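Local atomic coordinates of D7 protein (Aedes aegypti, PDB entry 3DY9), a protein that binds and sequesters biogenic amines and leukotrienes of the vertebrate host, thereby helping the female mosquito to take a blood meal. Residues K150-E155 against V269-Y274. Sequence-based numbering, arbitrary orientation. Where two conformers were deposited one is given.
Sequences KQSYFE and VRSQIY
Ser271 OG takes a hydrogen bond from the backbone N of Tyr153 (3.0 Å, 154° at the hydrogen), joining the last part of helix 257-271 to the first turn of helix 153-161. The same hydroxyl is bonded to the carbonyl O of Glu268, one turn back in its own helix. With OG held between its backbone N and carbonyl carbon (chi1 81°), Ser271 can serve both groups, and a first-turn N-H that has no acceptor within its own helix is satisfied.

Ser152 is the N-cap of helix 153-161: its OG accepts from Glu155 N at 3.2 Å and is also hydrogen-bonded to the carboxylate of Glu268, a noradrenaline-binding residue. Ser152 OG and Ser271 OG, 3.9 Å apart, are not bonded to each other but meet different parts of Glu268, the first its side chain and the second its backbone.

Toward the surface, Gln272 lays CB and CG against the backbone of Ser152 and bends at chi2 (-94°), which carries its amide to Lys150. The bond from Gln272 NE2 to Lys150 O is 3.0 Å long and nearly straight at the hydrogen; the acceptor lies close to the amide plane, but the donor sits above the carbonyl plane. In return Lys150 CA makes a CA-H...O contact of 3.0 Å with Gln272 O.

Tyr274 OH comes to the ring edge of Tyr153, 3.3 Å from CD1, and is hydrogen-bonded to Glu7 of helix 6-20, while Arg147 forms a cation-pi contact with the Tyr274 ring.

Polar groups thus hold the contact together; the bond from Ser152 probably helps to position the Glu268 carboxylate, and the nearby N-terminus of helix 153-161 may favour its negative charge.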
loop_
_atom_site.group_PDB
_atom_site.type_symbol
_atom_site.label_atom_id
_atom_site.label_comp_id
_atom_site.label_asym_id
_atom_site.label_seq_id
_atom_site.Cartn_x
_atom_site.Cartn_y
_atom_site.Cartn_z
ATOM N N LYS A 150 -1.399 1.034 12.945
ATOM C CA LYS A 150 -2.249 0.213 13.828
ATOM C C LYS A 150 -3.765 0.505 13.696
ATOM O O LYS A 150 -4.561 0.035 14.499
ATOM C CB LYS A 150 -1.775 0.308 15.291
ATOM C CG LYS A 150 -0.335 -0.270 15.481
ATOM C CD LYS A 150 0.251 0.048 16.864
ATOM C CE LYS A 150 0.862 1.443 16.895
ATOM N NZ LYS A 150 1.534 1.869 18.175
ATOM N N GLN A 151 -4.152 1.252 12.661
ATOM C CA GLN A 151 -5.574 1.515 12.370
ATOM C C GLN A 151 -6.012 0.767 11.109
ATOM O O GLN A 151 -5.411 0.910 10.042
ATOM C CB GLN A 151 -5.814 3.017 12.170
ATOM C CG GLN A 151 -7.272 3.346 11.836
ATOM C CD GLN A 151 -7.490 4.820 11.622
ATOM O OE1 GLN A 151 -6.636 5.503 11.040
ATOM N NE2 GLN A 151 -8.646 5.326 12.070
ATOM N N SER A 152 -7.068 -0.030 11.231
ATOM C CA SER A 152 -7.693 -0.616 10.053
ATOM C C SER A 152 -7.906 0.457 8.969
ATOM O O SER A 152 -8.440 1.548 9.277
ATOM C CB SER A 152 -9.056 -1.189 10.444
ATOM O OG SER A 152 -9.847 -1.395 9.290
ATOM N N TYR A 153 -7.542 0.165 7.725
ATOM C CA TYR A 153 -7.799 1.151 6.664
ATOM C C TYR A 153 -9.317 1.359 6.484
ATOM O O TYR A 153 -9.802 2.477 6.216
ATOM C CB TYR A 153 -7.098 0.796 5.351
ATOM C CG TYR A 153 -6.797 2.042 4.561
ATOM C CD1 TYR A 153 -5.509 2.584 4.544
ATOM C CD2 TYR A 153 -7.810 2.701 3.846
ATOM C CE1 TYR A 153 -5.241 3.764 3.831
ATOM C CE2 TYR A 153 -7.556 3.876 3.143
ATOM C CZ TYR A 153 -6.260 4.398 3.140
ATOM O OH TYR A 153 -5.992 5.555 2.454
ATOM N N PHE A 154 -10.068 0.274 6.647
ATOM C CA PHE A 154 -11.529 0.348 6.537
ATOM C C PHE A 154 -12.075 1.329 7.575
ATOM O O PHE A 154 -12.962 2.149 7.260
ATOM C CB PHE A 154 -12.148 -1.032 6.744
ATOM C CG PHE A 154 -12.000 -1.961 5.551
ATOM C CD1 PHE A 154 -13.116 -2.589 5.020
ATOM C CD2 PHE A 154 -10.752 -2.229 4.989
ATOM C CE1 PHE A 154 -13.008 -3.447 3.919
ATOM C CE2 PHE A 154 -10.644 -3.106 3.899
ATOM C CZ PHE A 154 -11.778 -3.699 3.374
ATOM N N GLU A 155 -11.567 1.233 8.805
ATOM C CA GLU A 155 -12.007 2.146 9.851
ATOM C C GLU A 155 -11.660 3.599 9.564
ATOM O O GLU A 155 -12.486 4.503 9.822
ATOM C CB GLU A 155 -11.476 1.712 11.197
ATOM C CG GLU A 155 -12.126 0.442 11.649
ATOM C CD GLU A 155 -11.862 0.149 13.087
ATOM O OE1 GLU A 155 -10.951 0.780 13.669
ATOM O OE2 GLU A 155 -12.563 -0.716 13.635
ATOM N N VAL A 269 -8.503 -7.189 8.095
ATOM C CA VAL A 269 -7.716 -7.582 9.262
ATOM C C VAL A 269 -6.236 -7.215 9.071
ATOM O O VAL A 269 -5.608 -6.584 9.949
ATOM C CB VAL A 269 -7.888 -9.080 9.555
ATOM C CG1 VAL A 269 -6.853 -9.554 10.546
ATOM C CG2 VAL A 269 -9.327 -9.370 10.023
ATOM N N ARG A 270 -5.690 -7.544 7.895
ATOM C CA ARG A 270 -4.265 -7.275 7.606
ATOM C C ARG A 270 -3.975 -5.784 7.408
ATOM O O ARG A 270 -2.838 -5.326 7.612
ATOM C CB ARG A 270 -3.775 -8.109 6.420
ATOM C CG ARG A 270 -3.851 -9.613 6.733
ATOM C CD ARG A 270 -3.275 -10.484 5.609
ATOM N NE ARG A 270 -4.237 -10.566 4.514
ATOM C CZ ARG A 270 -4.121 -9.880 3.386
ATOM N NH1 ARG A 270 -3.041 -9.146 3.177
ATOM N NH2 ARG A 270 -5.037 -9.999 2.437
ATOM N N SER A 271 -5.000 -5.016 7.045
ATOM C CA SER A 271 -4.803 -3.583 6.844
ATOM C C SER A 271 -4.587 -2.875 8.176
ATOM O O SER A 271 -4.070 -1.765 8.204
ATOM C CB SER A 271 -5.970 -2.946 6.063
ATOM O OG SER A 271 -7.084 -2.679 6.903
ATOM N N GLN A 272 -4.930 -3.544 9.277
ATOM C CA GLN A 272 -4.797 -2.940 10.618
ATOM C C GLN A 272 -3.340 -2.900 11.124
ATOM O O GLN A 272 -3.002 -2.066 11.968
ATOM C CB GLN A 272 -5.748 -3.619 11.611
ATOM C CG GLN A 272 -5.752 -2.992 13.021
ATOM C CD GLN A 272 -4.796 -3.670 13.991
ATOM O OE1 GLN A 272 -4.641 -4.896 13.978
ATOM N NE2 GLN A 272 -4.166 -2.877 14.858
ATOM N N ILE A 273 -2.500 -3.793 10.608
ATOM C CA ILE A 273 -1.067 -3.797 10.924
ATOM C C ILE A 273 -0.338 -4.146 9.643
ATOM O O ILE A 273 -0.373 -5.309 9.199
ATOM C CB ILE A 273 -0.695 -4.842 11.990
ATOM C CG1 ILE A 273 -1.411 -4.563 13.309
ATOM C CG2 ILE A 273 0.801 -4.857 12.227
ATOM C CD1 ILE A 273 -1.654 -5.835 14.148
ATOM N N TYR A 274 0.318 -3.149 9.049
ATOM C CA TYR A 274 0.922 -3.354 7.739
ATOM C C TYR A 274 1.961 -4.465 7.746
ATOM O O TYR A 274 2.115 -5.168 6.741
ATOM C CB TYR A 274 1.488 -2.051 7.150
ATOM C CG TYR A 274 0.427 -1.162 6.531
ATOM C CD1 TYR A 274 -0.941 -1.380 6.773
ATOM C CD2 TYR A 274 0.794 -0.084 5.720
ATOM C CE1 TYR A 274 -1.920 -0.546 6.209
ATOM C CE2 TYR A 274 -0.174 0.761 5.129
ATOM C CZ TYR A 274 -1.526 0.520 5.378
ATOM O OH TYR A 274 -2.473 1.325 4.819
#